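Local atomic coordinates of cellulose biosynthesis protein BcsG (Salmonella typhimurium LT2, PDB entry 5OLT), a protein that is required for cellulose biosynthesis, being a membrane protein whose zinc-binding extramembrane domain, the part described here, belongs to the alkaline phosphatase family. Residues 66-71 and 218-223; 95-100 and 290-295; 77-82 and 237-242; 179-184 and 224-229. All blocks are in the same frame, centred on the assembly; numbering follows the deposited sequence. Where two conformers were deposited one is given.

Contact 1: residues 66-71 and 218-223; sequences ICSLSW and PLHDGN. With ZN (zinc ion), chain B.
Leu219 and Cys67 meet where two loops leave neighbouring parallel strands, 60-66 and 210-216, of the central mixed sheet in this alkaline phosphatase-family domain; here the loops reach the zinc site. Leu219 CB rests against Cys67 O at 3.5 Å. Chi1 (-55°) sets CG anti to the carbonyl carbon, near the same oxygen, and chi2 (-176°) sends CD1 past Ser68 O into a small apolar cluster, 3.9 Å from Leu69 CB and 4.0 Å from Ile66 CG2. The other branch, CD2, packs on helix 234-255 at Ala238 N; Tyr234 and Arg237 also touch this leucine. The backbones themselves are joined through water 1, which donates to Cys67 O at 2.7 Å and accepts from Leu219 N.

The Cys67 side chain leads from here to the metal. Its SG, anti to the backbone N (chi1 -179°), binds the zinc ion at 2.3 Å, while Ser102, Glu266, His267 and water 3 complete the coordination. The same sulfur lies near the plane of the His220 imidazole, touching its edge at CD2 from 3.7 Å. His220 is fixed in its rotation by ND1, which donates in plane to Asp221 O at 2.7 Å; NE2 is hydrogen-bonded to a citric acid molecule, probably from the crystallisation liquor. Water 2 accepts from Asp221 N and is hydrogen-bonded to Ser68 OG, sitting 3.7 Å above the His220 ring centre.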
loop_
_atom_site.group_PDB
_atom_site.type_symbol
_atom_site.label_atom_id
_atom_site.label_comp_id
_atom_site.label_asym_id
_atom_site.label_seq_id
_atom_site.Cartn_x
_atom_site.Cartn_y
_atom_site.Cartn_z
ATOM N N ILE A 66 -1.782 -1.580 6.745
ATOM C CA ILE A 66 -1.267 -1.982 8.060
ATOM C C ILE A 66 -0.194 -1.030 8.540
ATOM O O ILE A 66 0.828 -0.853 7.872
ATOM C CB ILE A 66 -0.677 -3.412 8.000
ATOM C CG1 ILE A 66 -1.746 -4.419 7.532
ATOM C CG2 ILE A 66 -0.060 -3.816 9.356
ATOM C CD1 ILE A 66 -1.195 -5.795 7.205
ATOM N N CYS A 67 -0.420 -0.430 9.708
ATOM C CA CYS A 67 0.590 0.448 10.311
ATOM C C CYS A 67 1.803 -0.372 10.772
ATOM O O CYS A 67 1.636 -1.460 11.321
ATOM C CB CYS A 67 -0.059 1.198 11.496
ATOM S SG CYS A 67 1.023 2.384 12.368
ATOM N N SER A 68 3.012 0.182 10.584
ATOM C CA SER A 68 4.201 -0.317 11.297
ATOM C C SER A 68 4.600 -1.753 10.920
ATOM O O SER A 68 4.845 -2.584 11.806
ATOM C CB SER A 68 4.041 -0.161 12.823
ATOM O OG SER A 68 3.862 1.212 13.152
ATOM N N LEU A 69 4.734 -2.002 9.611
ATOM C CA LEU A 69 5.110 -3.310 9.082
ATOM C C LEU A 69 5.961 -3.091 7.835
ATOM O O LEU A 69 5.425 -2.741 6.776
ATOM C CB LEU A 69 3.842 -4.125 8.758
ATOM C CG LEU A 69 4.141 -5.502 8.120
ATOM C CD1 LEU A 69 4.945 -6.362 9.065
ATOM C CD2 LEU A 69 2.797 -6.166 7.789
ATOM N N SER A 70 7.260 -3.355 7.949
ATOM C CA SER A 70 8.170 -3.384 6.776
ATOM C C SER A 70 8.824 -4.752 6.646
ATOM O O SER A 70 8.771 -5.573 7.572
ATOM C CB SER A 70 9.261 -2.322 6.929
ATOM O OG SER A 70 10.124 -2.693 8.009
ATOM N N TRP A 71 9.472 -4.992 5.510
ATOM C CA TRP A 71 10.241 -6.231 5.393
ATOM C C TRP A 71 11.302 -6.343 6.461
ATOM O O TRP A 71 11.521 -7.449 6.971
ATOM C CB TRP A 71 10.883 -6.383 4.022
ATOM C CG TRP A 71 9.929 -6.825 2.937
ATOM C CD1 TRP A 71 9.635 -6.142 1.763
ATOM C CD2 TRP A 71 9.214 -8.076 2.838
ATOM N NE1 TRP A 71 8.778 -6.870 0.970
ATOM C CE2 TRP A 71 8.481 -8.055 1.604
ATOM C CE3 TRP A 71 9.090 -9.195 3.681
ATOM C CZ2 TRP A 71 7.661 -9.134 1.192
ATOM C CZ3 TRP A 71 8.233 -10.236 3.296
ATOM C CH2 TRP A 71 7.535 -10.201 2.059
ATOM N N PRO A 218 -2.605 -2.693 15.063
ATOM C CA PRO A 218 -2.068 -3.466 16.197
ATOM C C PRO A 218 -0.548 -3.451 16.337
ATOM O O PRO A 218 -0.048 -3.656 17.448
ATOM C CB PRO A 218 -2.577 -4.879 15.926
ATOM C CG PRO A 218 -2.682 -4.948 14.444
ATOM C CD PRO A 218 -3.226 -3.584 14.060
ATOM N N LEU A 219 0.178 -3.224 15.236
ATOM C CA LEU A 219 1.639 -3.286 15.291
ATOM C C LEU A 219 2.251 -1.954 15.705
ATOM O O LEU A 219 3.459 -1.861 15.840
ATOM C CB LEU A 219 2.205 -3.744 13.942
ATOM C CG LEU A 219 1.612 -5.066 13.459
ATOM C CD1 LEU A 219 2.329 -5.449 12.158
ATOM C CD2 LEU A 219 1.674 -6.197 14.491
ATOM N N HIS A 220 1.427 -0.914 15.927
ATOM C CA HIS A 220 1.991 0.367 16.362
ATOM C C HIS A 220 2.676 0.249 17.720
ATOM O O HIS A 220 2.222 -0.468 18.597
ATOM C CB HIS A 220 0.891 1.416 16.438
ATOM C CG HIS A 220 1.402 2.835 16.573
ATOM N ND1 HIS A 220 2.016 3.327 17.722
ATOM C CD2 HIS A 220 1.381 3.861 15.699
ATOM C CE1 HIS A 220 2.307 4.604 17.551
ATOM N NE2 HIS A 220 1.923 4.955 16.335
ATOM N N ASP A 221 3.789 0.970 17.886
ATOM C CA ASP A 221 4.494 1.001 19.160
ATOM C C ASP A 221 3.548 1.410 20.321
ATOM O O ASP A 221 2.619 2.209 20.144
ATOM C CB ASP A 221 5.687 1.964 19.072
ATOM C CG ASP A 221 6.777 1.630 20.080
ATOM O OD1 ASP A 221 6.659 0.615 20.848
ATOM O OD2 ASP A 221 7.760 2.402 20.091
ATOM N N GLY A 222 3.782 0.827 21.487
ATOM C CA GLY A 222 3.051 1.233 22.678
ATOM C C GLY A 222 1.763 0.489 22.949
ATOM O O GLY A 222 1.125 0.738 23.957
ATOM N N ASN A 223 1.345 -0.396 22.044
ATOM C CA ASN A 223 0.124 -1.172 22.254
ATOM C C ASN A 223 0.380 -2.284 23.238
ATOM O O ASN A 223 1.440 -2.917 23.239
ATOM C CB ASN A 223 -0.353 -1.795 20.954
ATOM C CG ASN A 223 -0.902 -0.767 19.979
ATOM O OD1 ASN A 223 -1.119 0.412 20.324
ATOM N ND2 ASN A 223 -1.120 -1.197 18.752
HETATM ZN ZN ZN B . 1.366 4.070 10.871
HETATM O O HOH W 1 -0.608 -2.322 12.618
HETATM O O HOH W 2 4.947 2.149 15.500
HETATM O O HOH W 3 2.255 5.226 12.900
#

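Contact 2: residues 95-100 and 290-295; sequences FNSGTS and TNVPAG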
loop_
_atom_site.group_PDB
_atom_site.type_symbol
_atom_site.label_atom_id
_atom_site.label_comp_id
_atom_site.label_asym_id
_atom_site.label_seq_id
_atom_site.Cartn_x
_atom_site.Cartn_y
_atom_site.Cartn_z
ATOM N N PHE A 95 8.531 -2.775 -2.812
ATOM C CA PHE A 95 7.441 -1.799 -2.777
ATOM C C PHE A 95 7.808 -0.718 -1.774
ATOM O O PHE A 95 8.075 -1.017 -0.615
ATOM C CB PHE A 95 6.143 -2.495 -2.327
ATOM C CG PHE A 95 4.934 -1.639 -2.484
ATOM C CD1 PHE A 95 4.618 -0.628 -1.527
ATOM C CD2 PHE A 95 4.114 -1.790 -3.596
ATOM C CE1 PHE A 95 3.489 0.160 -1.689
ATOM C CE2 PHE A 95 2.970 -1.031 -3.722
ATOM C CZ PHE A 95 2.661 -0.046 -2.794
ATOM N N ASN A 96 7.820 0.534 -2.244
ATOM C CA ASN A 96 8.195 1.652 -1.378
ATOM C C ASN A 96 6.967 2.393 -0.905
ATOM O O ASN A 96 6.136 2.817 -1.691
ATOM C CB ASN A 96 9.094 2.604 -2.162
ATOM C CG ASN A 96 9.689 3.667 -1.275
ATOM O OD1 ASN A 96 10.440 3.329 -0.345
ATOM N ND2 ASN A 96 9.360 4.939 -1.531
ATOM N N SER A 97 6.871 2.587 0.415
ATOM C CA SER A 97 5.673 3.232 0.970
ATOM C C SER A 97 5.674 4.766 0.828
ATOM O O SER A 97 4.633 5.390 1.026
ATOM C CB SER A 97 5.493 2.884 2.454
ATOM O OG SER A 97 6.506 3.501 3.211
ATOM N N GLY A 98 6.813 5.348 0.476
ATOM C CA GLY A 98 6.870 6.784 0.176
ATOM C C GLY A 98 6.962 7.713 1.373
ATOM O O GLY A 98 7.061 8.919 1.153
ATOM N N THR A 99 6.898 7.170 2.600
ATOM C CA THR A 99 6.845 7.993 3.825
ATOM C C THR A 99 6.968 7.096 5.012
ATOM O O THR A 99 6.828 5.850 4.884
ATOM C CB THR A 99 5.507 8.772 3.878
ATOM O OG1 THR A 99 5.493 9.603 5.046
ATOM C CG2 THR A 99 4.308 7.823 3.903
ATOM N N SER A 100 7.268 7.686 6.172
ATOM C CA SER A 100 7.317 6.885 7.386
ATOM C C SER A 100 6.264 7.272 8.418
ATOM O O SER A 100 6.349 6.770 9.552
ATOM C CB SER A 100 8.703 6.865 7.979
ATOM O OG SER A 100 9.180 8.170 8.255
ATOM N N THR A 290 10.727 2.036 4.777
ATOM C CA THR A 290 9.733 2.220 3.727
ATOM C C THR A 290 9.632 1.043 2.735
ATOM O O THR A 290 8.699 1.042 1.942
ATOM C CB THR A 290 9.998 3.502 2.927
ATOM O OG1 THR A 290 11.279 3.353 2.272
ATOM C CG2 THR A 290 10.010 4.707 3.877
ATOM N N ASN A 291 10.523 0.051 2.805
ATOM C CA ASN A 291 10.372 -1.119 1.906
ATOM C C ASN A 291 9.426 -2.122 2.596
ATOM O O ASN A 291 9.819 -2.779 3.563
ATOM C CB ASN A 291 11.730 -1.735 1.655
ATOM C CG ASN A 291 11.625 -2.958 0.790
ATOM O OD1 ASN A 291 10.706 -3.057 -0.022
ATOM N ND2 ASN A 291 12.538 -3.925 0.998
ATOM N N VAL A 292 8.168 -2.176 2.131
ATOM C CA VAL A 292 7.102 -2.872 2.847
ATOM C C VAL A 292 6.543 -4.043 2.054
ATOM O O VAL A 292 6.533 -4.008 0.819
ATOM C CB VAL A 292 5.967 -1.889 3.232
ATOM C CG1 VAL A 292 6.481 -0.762 4.140
ATOM C CG2 VAL A 292 5.249 -1.288 2.007
ATOM N N PRO A 293 6.038 -5.077 2.767
ATOM C CA PRO A 293 5.472 -6.248 2.068
ATOM C C PRO A 293 4.063 -6.033 1.578
ATOM O O PRO A 293 3.099 -6.188 2.330
ATOM C CB PRO A 293 5.501 -7.338 3.156
ATOM C CG PRO A 293 5.370 -6.593 4.463
ATOM C CD PRO A 293 6.206 -5.318 4.229
ATOM N N ALA A 294 3.925 -5.712 0.307
ATOM C CA ALA A 294 2.619 -5.558 -0.287
ATOM C C ALA A 294 2.277 -6.812 -1.083
ATOM O O ALA A 294 3.133 -7.398 -1.768
ATOM C CB ALA A 294 2.624 -4.337 -1.190
ATOM N N GLY A 295 1.023 -7.241 -0.983
ATOM C CA GLY A 295 0.590 -8.469 -1.657
ATOM C C GLY A 295 -0.819 -8.347 -2.161
ATOM O O GLY A 295 -1.632 -7.551 -1.658
HETATM O O HOH W 4 8.522 -4.649 -0.810
#
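Phe95 lays one ring face over the methyl of Ala294, whose CB is 3.8 Å from Phe95 CG and offset toward the rim, a CH-pi contact between the antiparallel strands 90-96 and 291-299 of the central mixed sheet. Phe95 CD1 also touches Val292 CG2 at 3.7 Å, and Tyr318 and Phe92 meet the same ring edge-to-face.

Val292 N donates to Phe95 O at 3.0 Å, and one residue on, Asn96 and Asn291 form a non-hydrogen-bonded pair. There the strand at 90-96 gives way to a loop that wraps the last residue of helix 287-290. Thr290 is held at both its carbonyl and its hydroxyl: Ser97 N donates to Thr290 O at 2.8 Å, and Thr290 OG1 is hydrogen-bonded to Asn96 OD1 at 2.7 Å, the two side chains side by side and pointing the same way. Ser286 O competes for the same hydroxyl proton. The methyl CG2 of Thr290, anti to the carbonyl carbon, turns to Thr99 O, which also accepts a bond from Ser97 OG.

Between the Val292-Phe95 bond and that of Ala294 with Phe92, water 4 bridges the strands, accepting from Phe95 N at 2.7 Å and donating to Val292 O at 2.6 Å.

Contact 3: residues 77-82 and 237-242; sequences AGLMSH and RAQKLF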
loop_
_atom_site.group_PDB
_atom_site.type_symbol
_atom_site.label_atom_id
_atom_site.label_comp_id
_atom_site.label_asym_id
_atom_site.label_seq_id
_atom_site.Cartn_x
_atom_site.Cartn_y
_atom_site.Cartn_z
ATOM N N ALA A 77 11.702 -9.720 13.329
ATOM C CA ALA A 77 10.741 -10.470 14.142
ATOM C C ALA A 77 10.818 -11.968 13.897
ATOM O O ALA A 77 10.136 -12.726 14.599
ATOM C CB ALA A 77 9.327 -9.977 13.874
ATOM N N GLY A 78 11.590 -12.396 12.896
ATOM C CA GLY A 78 11.696 -13.851 12.599
ATOM C C GLY A 78 10.451 -14.421 11.942
ATOM O O GLY A 78 10.111 -15.580 12.158
ATOM N N LEU A 79 9.742 -13.619 11.156
ATOM C CA LEU A 79 8.474 -14.044 10.586
ATOM C C LEU A 79 8.452 -14.173 9.056
ATOM O O LEU A 79 7.385 -14.221 8.466
ATOM C CB LEU A 79 7.346 -13.110 11.089
ATOM C CG LEU A 79 7.092 -13.244 12.595
ATOM C CD1 LEU A 79 6.069 -12.195 12.990
ATOM C CD2 LEU A 79 6.548 -14.624 12.911
ATOM N N MET A 80 9.627 -14.257 8.413
ATOM C CA MET A 80 9.688 -14.417 6.965
ATOM C C MET A 80 9.076 -15.725 6.466
ATOM O O MET A 80 8.604 -15.782 5.332
ATOM C CB MET A 80 11.126 -14.312 6.478
ATOM C CG MET A 80 11.702 -12.926 6.666
ATOM S SD MET A 80 10.947 -11.705 5.573
ATOM C CE MET A 80 11.691 -12.161 4.008
ATOM N N SER A 81 9.006 -16.736 7.325
ATOM C CA SER A 81 8.423 -18.002 6.894
ATOM C C SER A 81 6.990 -18.210 7.380
ATOM O O SER A 81 6.437 -19.316 7.251
ATOM C CB SER A 81 9.304 -19.175 7.322
ATOM O OG SER A 81 9.415 -19.208 8.721
ATOM N N HIS A 82 6.368 -17.151 7.924
ATOM C CA HIS A 82 4.968 -17.268 8.262
ATOM C C HIS A 82 4.176 -17.686 7.007
ATOM O O HIS A 82 4.429 -17.136 5.933
ATOM C CB HIS A 82 4.406 -15.949 8.800
ATOM C CG HIS A 82 3.066 -16.135 9.426
ATOM N ND1 HIS A 82 1.914 -16.304 8.686
ATOM C CD2 HIS A 82 2.709 -16.283 10.733
ATOM C CE1 HIS A 82 0.902 -16.534 9.514
ATOM N NE2 HIS A 82 1.358 -16.510 10.762
ATOM N N ARG A 237 2.503 -9.750 18.469
ATOM C CA ARG A 237 1.422 -9.051 17.780
ATOM C C ARG A 237 1.398 -9.352 16.296
ATOM O O ARG A 237 0.320 -9.460 15.687
ATOM C CB ARG A 237 1.496 -7.557 18.056
ATOM C CG ARG A 237 1.124 -7.226 19.508
ATOM C CD ARG A 237 1.260 -5.742 19.727
ATOM N NE ARG A 237 2.668 -5.382 19.847
ATOM C CZ ARG A 237 3.198 -4.224 19.459
ATOM N NH1 ARG A 237 2.472 -3.358 18.738
ATOM N NH2 ARG A 237 4.483 -3.976 19.694
ATOM N N ALA A 238 2.587 -9.438 15.696
ATOM C CA ALA A 238 2.655 -9.689 14.239
ATOM C C ALA A 238 2.221 -11.115 13.936
ATOM O O ALA A 238 1.438 -11.325 13.007
ATOM C CB ALA A 238 4.050 -9.393 13.718
ATOM N N GLN A 239 2.680 -12.106 14.731
ATOM C CA GLN A 239 2.186 -13.464 14.564
ATOM C C GLN A 239 0.660 -13.524 14.696
ATOM O O GLN A 239 -0.001 -14.207 13.895
ATOM C CB GLN A 239 2.860 -14.361 15.611
ATOM C CG GLN A 239 2.353 -15.802 15.578
ATOM C CD GLN A 239 2.887 -16.628 14.416
ATOM O OE1 GLN A 239 4.033 -16.413 13.942
ATOM N NE2 GLN A 239 2.090 -17.618 13.974
ATOM N N LYS A 240 0.104 -12.850 15.713
ATOM C CA LYS A 240 -1.336 -12.844 15.922
ATOM C C LYS A 240 -2.047 -12.267 14.714
ATOM O O LYS A 240 -3.024 -12.837 14.224
ATOM C CB LYS A 240 -1.663 -12.029 17.181
ATOM C CG LYS A 240 -3.153 -11.819 17.454
ATOM C CD LYS A 240 -3.311 -11.122 18.795
ATOM C CE LYS A 240 -4.759 -10.846 19.182
ATOM N NZ LYS A 240 -5.366 -11.936 19.952
ATOM N N LEU A 241 -1.547 -11.133 14.208
ATOM C CA LEU A 241 -2.153 -10.513 13.028
ATOM C C LEU A 241 -2.078 -11.437 11.812
ATOM O O LEU A 241 -3.067 -11.606 11.095
ATOM C CB LEU A 241 -1.444 -9.185 12.708
ATOM C CG LEU A 241 -1.915 -8.505 11.406
ATOM C CD1 LEU A 241 -3.419 -8.182 11.414
ATOM C CD2 LEU A 241 -1.088 -7.257 11.156
ATOM N N PHE A 242 -0.901 -12.024 11.583
ATOM C CA PHE A 242 -0.742 -12.839 10.391
ATOM C C PHE A 242 -1.593 -14.099 10.490
ATOM O O PHE A 242 -2.163 -14.534 9.493
ATOM C CB PHE A 242 0.725 -13.194 10.156
ATOM C CG PHE A 242 1.641 -11.997 9.971
ATOM C CD1 PHE A 242 1.162 -10.738 9.625
ATOM C CD2 PHE A 242 3.028 -12.174 10.118
ATOM C CE1 PHE A 242 2.057 -9.681 9.493
ATOM C CE2 PHE A 242 3.914 -11.108 9.986
ATOM C CZ PHE A 242 3.416 -9.858 9.657
#
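Leu79 sets its branched end on helix 234-255, touching Ala238, Gln239 and Phe242, just after a Schellman motif at Gly78 has closed helix 71-76. Its CD1 presses on Ala238 CB at 3.5 Å and reaches Phe242 CE2 at 3.9 Å; CD2 lies 3.3 Å from Gln239 OE1. Residues 79-82 then form a type I beta turn, closed by His82 N donating to Leu79 O, within which the Met80 side chain packs on Trp71 and Val74 of helix 71-76.

The turn brings His82 back to helix 234-255. CG stands anti to the backbone N (chi1 -167°), and the imidazole covers Phe242 CB, which is 3.3 Å above the plane and over the ring centre, a close CH-pi contact. The Phe242 ring directs its edge at the His82 face, the planes 74° apart and the centroids 5.5 Å apart. Gln239, bent at chi2 (75°), puts its amide at the edge of the imidazole, OE1 3.5 Å from His82 CD2.

The polar ends share an acceptor residue one helical turn on: Asp243 bonds His82 NE2 through OD1 and Gln239 NE2 through OD2. Across the same imidazole, His82 ND1 is hydrogen-bonded to Leu84 N, capping the start of helix 84-87.

Contact 4: residues 179-184 and 224-229; sequences ALLSFD and HFPGVS
Leu181 and His224 are joined by a reciprocal pair of backbone hydrogen bonds: Leu181 N donates to His224 O at 2.8 Å, and His224 N donates to Leu181 O at 2.9 Å. Both are nearly straight, with angles of 160° and 167° at the hydrogens, and the two residues form a single antiparallel bridge. The acceptor Leu181 O has a second neighbour in the His224 imidazole. CG of His224 stands between its backbone N and carbonyl carbon (chi1 52°), and the ring folds back over that oxygen, which is 3.4 Å from the ring plane and offset toward the rim. NE2 of this ring touches Leu181 CB at 3.5 Å.

Strand 178-181 pairs on its other edge with strand 187-189, where Ala179 and Leu180 both face Val188 in a classic beta bulge; the loop leading to helix 234-255 thus adds one bridge to a two-stranded antiparallel sheet. Past the bridge, this loop makes a type II beta turn from Phe225 to Val228, with Gly227 at positive phi and Val228 N bonded to Phe225 O.

Leu180 CD2 lies 3.7 Å from Phe225 CD1 and also touches His224 O, while Ala179 O meets the edge of the Phe225 ring, 3.6 Å from CD1. Leu181 CD1 approaches Pro226 CA at 4.1 Å, and Pro226 CD lies 3.8 Å from Ala179 O.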
loop_
_atom_site.group_PDB
_atom_site.type_symbol
_atom_site.label_atom_id
_atom_site.label_comp_id
_atom_site.label_asym_id
_atom_site.label_seq_id
_atom_site.Cartn_x
_atom_site.Cartn_y
_atom_site.Cartn_z
ATOM N N ALA A 179 -8.641 -6.372 21.244
ATOM C CA ALA A 179 -7.420 -7.178 21.239
ATOM C C ALA A 179 -6.284 -6.533 22.037
ATOM O O ALA A 179 -5.504 -7.253 22.719
ATOM C CB ALA A 179 -6.996 -7.377 19.817
ATOM N N LEU A 180 -6.164 -5.210 21.924
ATOM C CA LEU A 180 -5.089 -4.439 22.536
ATOM C C LEU A 180 -5.658 -3.114 22.999
ATOM O O LEU A 180 -6.658 -2.641 22.493
ATOM C CB LEU A 180 -3.946 -4.143 21.532
ATOM C CG LEU A 180 -3.203 -5.379 20.984
ATOM C CD1 LEU A 180 -2.515 -5.030 19.664
ATOM C CD2 LEU A 180 -2.197 -5.897 22.005
ATOM N N LEU A 181 -4.967 -2.494 23.947
ATOM C CA LEU A 181 -5.144 -1.066 24.201
ATOM C C LEU A 181 -4.005 -0.297 23.598
ATOM O O LEU A 181 -2.834 -0.721 23.675
ATOM C CB LEU A 181 -5.314 -0.777 25.693
ATOM C CG LEU A 181 -6.604 -1.400 26.236
ATOM C CD1 LEU A 181 -6.669 -1.128 27.751
ATOM C CD2 LEU A 181 -7.904 -0.945 25.536
ATOM N N SER A 182 -4.347 0.832 22.979
ATOM C CA SER A 182 -3.397 1.485 22.143
ATOM C C SER A 182 -2.560 2.350 23.011
ATOM O O SER A 182 -2.836 2.541 24.202
ATOM C CB SER A 182 -4.044 2.258 20.979
ATOM O OG SER A 182 -4.731 3.382 21.471
ATOM N N PHE A 183 -1.461 2.782 22.409
ATOM C CA PHE A 183 -0.539 3.751 22.989
ATOM C C PHE A 183 -1.248 5.030 23.483
ATOM O O PHE A 183 -0.705 5.719 24.341
ATOM C CB PHE A 183 0.536 4.084 21.943
ATOM C CG PHE A 183 -0.033 4.532 20.625
ATOM C CD1 PHE A 183 -0.506 3.587 19.682
ATOM C CD2 PHE A 183 -0.130 5.892 20.324
ATOM C CE1 PHE A 183 -1.071 4.006 18.478
ATOM C CE2 PHE A 183 -0.673 6.311 19.117
ATOM C CZ PHE A 183 -1.142 5.367 18.188
ATOM N N ASP A 184 -2.450 5.326 22.951
ATOM C CA ASP A 184 -3.286 6.459 23.439
ATOM C C ASP A 184 -4.418 6.061 24.431
ATOM O O ASP A 184 -5.195 6.902 24.848
ATOM C CB ASP A 184 -3.794 7.362 22.263
ATOM C CG ASP A 184 -5.161 6.912 21.666
ATOM O OD1 ASP A 184 -5.589 5.758 21.886
ATOM O OD2 ASP A 184 -5.829 7.734 20.970
ATOM N N HIS A 224 -0.608 -2.538 24.089
ATOM C CA HIS A 224 -0.474 -3.573 25.119
ATOM C C HIS A 224 -1.739 -4.397 25.284
ATOM O O HIS A 224 -2.816 -3.953 24.937
ATOM C CB HIS A 224 -0.078 -2.946 26.445
ATOM C CG HIS A 224 -0.951 -1.817 26.874
ATOM N ND1 HIS A 224 -0.764 -0.520 26.429
ATOM C CD2 HIS A 224 -2.031 -1.782 27.701
ATOM C CE1 HIS A 224 -1.691 0.266 26.969
ATOM N NE2 HIS A 224 -2.474 -0.475 27.737
ATOM N N PHE A 225 -1.597 -5.628 25.776
ATOM C CA PHE A 225 -2.780 -6.408 26.137
ATOM C C PHE A 225 -3.490 -5.721 27.317
ATOM O O PHE A 225 -2.823 -5.099 28.143
ATOM C CB PHE A 225 -2.403 -7.835 26.495
ATOM C CG PHE A 225 -1.876 -8.614 25.336
ATOM C CD1 PHE A 225 -2.668 -8.843 24.210
ATOM C CD2 PHE A 225 -0.566 -9.102 25.350
ATOM C CE1 PHE A 225 -2.158 -9.568 23.129
ATOM C CE2 PHE A 225 -0.060 -9.828 24.279
ATOM C CZ PHE A 225 -0.853 -10.042 23.163
ATOM N N PRO A 226 -4.840 -5.782 27.361
ATOM C CA PRO A 226 -5.548 -5.062 28.434
ATOM C C PRO A 226 -5.043 -5.539 29.776
ATOM O O PRO A 226 -4.880 -6.729 30.007
ATOM C CB PRO A 226 -7.006 -5.465 28.208
ATOM C CG PRO A 226 -7.090 -5.704 26.723
ATOM C CD PRO A 226 -5.771 -6.341 26.354
ATOM N N GLY A 227 -4.751 -4.603 30.650
ATOM C CA GLY A 227 -4.232 -4.939 31.981
ATOM C C GLY A 227 -2.746 -5.181 32.076
ATOM O O GLY A 227 -2.207 -5.334 33.164
ATOM N N VAL A 228 -2.047 -5.259 30.949
ATOM C CA VAL A 228 -0.625 -5.580 30.994
ATOM C C VAL A 228 0.121 -4.263 30.827
ATOM O O VAL A 228 -0.190 -3.443 29.951
ATOM C CB VAL A 228 -0.269 -6.644 29.919
ATOM C CG1 VAL A 228 1.230 -6.920 29.928
ATOM C CG2 VAL A 228 -1.079 -7.922 30.126
ATOM N N SER A 229 1.091 -4.057 31.715
ATOM C CA SER A 229 1.875 -2.842 31.706
ATOM C C SER A 229 2.825 -2.668 30.510
ATOM O O SER A 229 2.782 -1.637 29.818
ATOM C CB SER A 229 2.668 -2.723 33.001
ATOM O OG SER A 229 3.228 -1.438 33.060
#

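How the contacts relate
Contact 1, which carries the zinc ligand Cys67, touches each of the other three. Toward contact 2, its centre about 13 Å away, Trp71 N probably bonds Asn291 O at 3.0 Å. Toward contact 3, Arg237 NH1 reaches both Pro218 O (2.8 Å) and His220 O (2.9 Å), tying helix 234-255 to the loop beside the metal. Toward contact 4, Asn223 OD1 meets Phe183 N at 3.2 Å, and the Phe183 ring stacks on His220. Contacts 3 and 4 meet through Arg237 CD and Leu180 CD1, 3.8 Å apart. Contacts 2 and 4 are farthest apart, with centres about 26 Å from each other; the Phe242 side chain of contact 3 is about 14 Å from the zinc ion.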